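Local coordinates for interferon-inducible protein AIM2 (Mus musculus, PDB 4JBM) that senses double-stranded DNA in the cytosol through its HIN domain and triggers assembly of the AIM2 inflammasome, leading to pyroptosis, at residues R95-P107 / Y130-L142. Numbering follows the deposited sequence.
With nucleotides of chain D.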
# COMPACT_ATOMS: atom_id res chain seq x y z
N ARG A 95 -7.72 -7.01 -0.09
CA ARG A 95 -8.26 -5.66 -0.08
C ARG A 95 -8.47 -5.08 1.31
O ARG A 95 -8.66 -3.87 1.45
CB ARG A 95 -9.58 -5.62 -0.86
CG ARG A 95 -9.47 -5.97 -2.34
CD ARG A 95 -8.69 -4.91 -3.11
NE ARG A 95 -9.37 -3.61 -3.15
CZ ARG A 95 -10.28 -3.26 -4.06
NH1 ARG A 95 -10.64 -4.11 -5.01
NH2 ARG A 95 -10.83 -2.05 -4.03
N GLU A 96 -8.44 -5.91 2.35
CA GLU A 96 -8.84 -5.40 3.66
C GLU A 96 -7.67 -4.72 4.39
O GLU A 96 -6.50 -5.02 4.15
CB GLU A 96 -9.49 -6.50 4.50
CG GLU A 96 -8.54 -7.53 5.07
CD GLU A 96 -9.28 -8.66 5.76
OE1 GLU A 96 -10.53 -8.68 5.67
OE2 GLU A 96 -8.63 -9.52 6.39
N THR A 97 -8.02 -3.76 5.24
CA THR A 97 -7.07 -3.04 6.07
C THR A 97 -6.71 -3.88 7.29
O THR A 97 -7.58 -4.22 8.09
CB THR A 97 -7.68 -1.72 6.55
OG1 THR A 97 -7.99 -0.89 5.42
CG2 THR A 97 -6.71 -1.00 7.50
N PRO A 98 -5.42 -4.21 7.44
CA PRO A 98 -4.99 -5.07 8.55
C PRO A 98 -5.27 -4.43 9.91
O PRO A 98 -5.26 -3.20 10.01
CB PRO A 98 -3.47 -5.20 8.32
CG PRO A 98 -3.26 -4.87 6.86
CD PRO A 98 -4.30 -3.82 6.57
N ARG A 99 -5.56 -5.24 10.93
CA ARG A 99 -5.71 -4.74 12.30
C ARG A 99 -4.34 -4.35 12.88
O ARG A 99 -3.30 -4.82 12.41
CB ARG A 99 -6.41 -5.79 13.18
CG ARG A 99 -7.86 -6.09 12.78
CD ARG A 99 -8.71 -4.83 12.75
NE ARG A 99 -8.72 -4.24 11.42
CZ ARG A 99 -9.19 -3.04 11.13
NH1 ARG A 99 -9.74 -2.28 12.08
NH2 ARG A 99 -9.13 -2.59 9.88
N ILE A 100 -4.33 -3.43 13.84
CA ILE A 100 -3.08 -2.99 14.48
C ILE A 100 -2.33 -4.10 15.24
O ILE A 100 -1.11 -4.23 15.11
CB ILE A 100 -3.35 -1.79 15.40
CG1 ILE A 100 -3.78 -0.59 14.56
CG2 ILE A 100 -2.11 -1.43 16.20
CD1 ILE A 100 -4.23 0.59 15.39
N SER A 101 -3.07 -4.90 16.02
CA SER A 101 -2.48 -6.02 16.75
C SER A 101 -1.83 -7.04 15.81
O SER A 101 -0.87 -7.72 16.18
CB SER A 101 -3.54 -6.71 17.61
OG SER A 101 -4.54 -7.32 16.82
N LYS A 102 -2.35 -7.14 14.60
CA LYS A 102 -1.76 -8.03 13.61
C LYS A 102 -0.51 -7.38 13.05
O LYS A 102 0.51 -8.03 12.87
CB LYS A 102 -2.77 -8.32 12.49
CG LYS A 102 -2.26 -9.28 11.41
CD LYS A 102 -3.21 -9.29 10.19
CE LYS A 102 -4.69 -9.37 10.58
NZ LYS A 102 -5.51 -8.28 9.98
N LEU A 103 -0.58 -6.07 12.80
CA LEU A 103 0.54 -5.35 12.22
C LEU A 103 1.75 -5.37 13.16
O LEU A 103 2.89 -5.34 12.70
CB LEU A 103 0.15 -3.90 11.90
CG LEU A 103 -0.73 -3.65 10.68
CD1 LEU A 103 -0.95 -2.16 10.46
CD2 LEU A 103 -0.10 -4.28 9.45
N LYS A 104 1.49 -5.41 14.47
CA LYS A 104 2.55 -5.33 15.48
C LYS A 104 3.62 -6.41 15.33
O LYS A 104 4.77 -6.21 15.71
CB LYS A 104 1.95 -5.44 16.88
CG LYS A 104 1.08 -4.27 17.32
CD LYS A 104 1.86 -2.99 17.45
CE LYS A 104 0.98 -1.87 17.96
NZ LYS A 104 0.25 -2.29 19.19
N ILE A 105 3.23 -7.55 14.77
CA ILE A 105 4.12 -8.71 14.69
C ILE A 105 4.61 -8.99 13.27
O ILE A 105 4.92 -10.14 12.93
CB ILE A 105 3.44 -9.95 15.28
CG1 ILE A 105 2.19 -10.31 14.47
CG2 ILE A 105 3.04 -9.68 16.73
CD1 ILE A 105 1.33 -11.38 15.11
N GLN A 106 4.71 -7.95 12.46
CA GLN A 106 5.20 -8.11 11.10
C GLN A 106 6.61 -7.52 11.00
O GLN A 106 6.91 -6.53 11.66
CB GLN A 106 4.25 -7.39 10.13
CG GLN A 106 2.79 -7.78 10.31
CD GLN A 106 2.51 -9.22 9.94
OE1 GLN A 106 2.94 -9.69 8.89
NE2 GLN A 106 1.81 -9.93 10.81
N PRO A 107 7.47 -8.14 10.16
CA PRO A 107 8.83 -7.63 9.91
C PRO A 107 8.87 -6.19 9.39
O PRO A 107 7.88 -5.70 8.83
CB PRO A 107 9.37 -8.59 8.83
CG PRO A 107 8.24 -9.46 8.42
CD PRO A 107 7.26 -9.46 9.56
N TYR A 130 1.10 10.32 13.33
CA TYR A 130 -0.34 10.16 13.42
C TYR A 130 -0.66 9.02 14.38
O TYR A 130 -0.29 7.87 14.14
CB TYR A 130 -0.93 9.87 12.04
CG TYR A 130 -0.80 11.01 11.05
CD1 TYR A 130 -1.77 12.00 10.97
CD2 TYR A 130 0.28 11.09 10.18
CE1 TYR A 130 -1.67 13.04 10.06
CE2 TYR A 130 0.40 12.12 9.27
CZ TYR A 130 -0.58 13.09 9.21
OH TYR A 130 -0.46 14.12 8.30
N GLY A 131 -1.33 9.35 15.47
CA GLY A 131 -1.80 8.31 16.37
C GLY A 131 -3.01 7.70 15.69
O GLY A 131 -4.01 8.38 15.47
N ILE A 132 -2.92 6.43 15.34
CA ILE A 132 -4.03 5.74 14.71
C ILE A 132 -4.54 4.67 15.65
O ILE A 132 -3.80 4.20 16.53
CB ILE A 132 -3.66 5.11 13.35
CG1 ILE A 132 -2.64 3.98 13.54
CG2 ILE A 132 -3.14 6.16 12.39
CD1 ILE A 132 -2.41 3.14 12.26
N HIS A 133 -5.81 4.29 15.47
CA HIS A 133 -6.42 3.32 16.38
C HIS A 133 -7.52 2.46 15.76
O HIS A 133 -8.22 2.88 14.83
CB HIS A 133 -6.98 4.04 17.62
CG HIS A 133 -8.23 4.82 17.35
ND1 HIS A 133 -8.21 6.07 16.76
CD2 HIS A 133 -9.54 4.53 17.58
CE1 HIS A 133 -9.45 6.52 16.64
NE2 HIS A 133 -10.27 5.61 17.13
N ASP A 134 -7.63 1.25 16.29
CA ASP A 134 -8.78 0.39 16.06
C ASP A 134 -9.09 -0.32 17.37
O ASP A 134 -8.57 0.08 18.42
CB ASP A 134 -8.55 -0.57 14.88
CG ASP A 134 -7.38 -1.54 15.09
OD1 ASP A 134 -7.06 -1.86 16.25
OD2 ASP A 134 -6.78 -1.97 14.09
N LYS A 135 -9.92 -1.36 17.35
CA LYS A 135 -10.28 -2.04 18.58
C LYS A 135 -9.18 -2.95 19.15
O LYS A 135 -9.30 -3.44 20.27
CB LYS A 135 -11.59 -2.82 18.40
CG LYS A 135 -12.81 -1.91 18.27
CD LYS A 135 -14.12 -2.68 18.23
CE LYS A 135 -15.20 -1.91 18.97
NZ LYS A 135 -15.22 -0.47 18.59
N THR A 136 -8.10 -3.13 18.40
CA THR A 136 -7.05 -4.08 18.78
C THR A 136 -5.83 -3.40 19.42
O THR A 136 -4.91 -4.08 19.90
CB THR A 136 -6.54 -4.89 17.58
OG1 THR A 136 -6.04 -4.00 16.57
CG2 THR A 136 -7.66 -5.77 17.00
N GLY A 137 -5.79 -2.07 19.38
CA GLY A 137 -4.67 -1.33 19.93
C GLY A 137 -4.49 0.03 19.30
O GLY A 137 -5.32 0.50 18.52
N THR A 138 -3.39 0.69 19.67
CA THR A 138 -3.03 1.98 19.11
C THR A 138 -1.68 1.86 18.44
O THR A 138 -0.89 0.96 18.76
CB THR A 138 -2.95 3.08 20.18
OG1 THR A 138 -1.99 2.71 21.18
CG2 THR A 138 -4.32 3.27 20.84
N MET A 139 -1.40 2.76 17.50
CA MET A 139 -0.15 2.70 16.77
C MET A 139 0.19 4.07 16.23
O MET A 139 -0.63 4.98 16.31
CB MET A 139 -0.26 1.68 15.63
CG MET A 139 1.06 1.11 15.14
SD MET A 139 0.78 -0.00 13.75
CE MET A 139 2.46 -0.58 13.49
N GLU A 140 1.40 4.23 15.73
CA GLU A 140 1.82 5.52 15.21
C GLU A 140 2.22 5.42 13.74
O GLU A 140 2.79 4.42 13.30
CB GLU A 140 2.93 6.10 16.08
CG GLU A 140 2.49 6.29 17.53
CD GLU A 140 3.48 7.10 18.34
OE1 GLU A 140 4.68 6.77 18.34
OE2 GLU A 140 3.05 8.08 19.00
N VAL A 141 1.88 6.44 12.97
CA VAL A 141 2.18 6.42 11.55
C VAL A 141 3.05 7.60 11.26
O VAL A 141 2.62 8.75 11.42
CB VAL A 141 0.91 6.50 10.69
CG1 VAL A 141 1.27 6.66 9.22
CG2 VAL A 141 0.09 5.26 10.90
N LEU A 142 4.28 7.31 10.86
CA LEU A 142 5.29 8.34 10.68
C LEU A 142 5.37 8.77 9.23
O LEU A 142 5.78 8.01 8.36
CB LEU A 142 6.63 7.78 11.16
CG LEU A 142 7.93 8.57 11.01
CD1 LEU A 142 7.84 9.91 11.72
CD2 LEU A 142 9.06 7.74 11.60
P DG D 2 -11.43 -1.88 5.29
OP1 DG D 2 -10.68 -0.65 5.64
OP2 DG D 2 -10.81 -3.23 5.45
O5' DG D 2 -12.76 -1.89 6.16
C5' DG D 2 -13.59 -0.74 6.13
C4' DG D 2 -14.70 -0.89 7.16
O4' DG D 2 -15.69 -1.81 6.66
C3' DG D 2 -14.27 -1.42 8.52
O3' DG D 2 -15.03 -0.71 9.49
C2' DG D 2 -14.58 -2.92 8.46
C1' DG D 2 -15.79 -2.93 7.53
N9 DG D 2 -15.94 -4.10 6.66
C8 DG D 2 -15.02 -4.67 5.82
N7 DG D 2 -15.48 -5.71 5.17
C5 DG D 2 -16.81 -5.83 5.61
C6 DG D 2 -17.82 -6.77 5.27
O6 DG D 2 -17.75 -7.72 4.48
N1 DG D 2 -19.03 -6.55 5.95
C2 DG D 2 -19.19 -5.54 6.86
N2 DG D 2 -20.40 -5.50 7.40
N3 DG D 2 -18.26 -4.64 7.20
C4 DG D 2 -17.09 -4.85 6.53
O5' DG D 1 -12.53 -2.24 -0.90
C5' DG D 1 -11.95 -2.85 0.24
C4' DG D 1 -12.39 -2.14 1.50
O4' DG D 1 -13.83 -2.23 1.63
C3' DG D 1 -11.84 -2.68 2.81
O3' DG D 1 -11.95 -1.67 3.78
C2' DG D 1 -12.83 -3.81 3.07
C1' DG D 1 -14.15 -3.14 2.68
N9 DG D 1 -15.17 -4.10 2.20
C8 DG D 1 -15.02 -5.13 1.31
N7 DG D 1 -16.12 -5.81 1.08
C5 DG D 1 -17.06 -5.20 1.88
C6 DG D 1 -18.44 -5.48 2.07
O6 DG D 1 -19.10 -6.36 1.53
N1 DG D 1 -19.06 -4.63 2.98
C2 DG D 1 -18.39 -3.60 3.61
N2 DG D 1 -19.12 -2.86 4.45
N3 DG D 1 -17.10 -3.32 3.44
C4 DG D 1 -16.50 -4.15 2.57
O HOH W 1 -6.74 -0.91 11.37
O HOH W 2 -10.88 -3.08 14.91
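Ile100 and Ser101, at the start of the short helix 100-103, sit over the hairpin turn Asp134-Gly137 that joins strands 127-134 and 137-144 in the second OB fold of the HIN domain. Two side-chain oxygens of the turn receive the first helical N-H groups. Asp134 OD2 takes Ile100 N on its syn lone pair, 2.9 Å away with a N-H...O angle of 159°, while Thr136 OG1 takes Ser101 N at 3.2 Å. The Ile100 side chain lies against the backbone at the end of the hairpin: CD1 reaches Gly137 O at 3.3 Å, and CG2 packs on Met139 CB at 3.7 Å. Leu103 CD1 adds a looser touch on the Met139 sulfur, and the Leu103 side chain also meets Leu174 of strand 171-175.

The carboxylate of Asp134 is itself positioned from within the turn: OD1 accepts Thr136 N at 2.7 Å, on the anti side and tilted out of the carboxylate plane, an Asx turn. A water bridges the two segments by donating to both Pro98 O and Asp134 OD2, the latter at 2.9 Å. Arg99, the N-cap residue, crosses over OD2 with NH1 3.6 Å off; OD2 lies well out of the guanidinium plane, making this salt bridge one of charge alone. Bends at chi2 and chi3 (-55° and 92°) fold the Arg99 chain back, and NH2 meets Thr97 O at the guanidinium edge.

Thr97 carries the contact on to the DNA, adding to the electrostatic dsDNA binding of the HIN domain: its backbone N donates a hydrogen bond to OP2 of DG2 of chain D and its OG1 another to OP1, the two non-bridging phosphate oxygens.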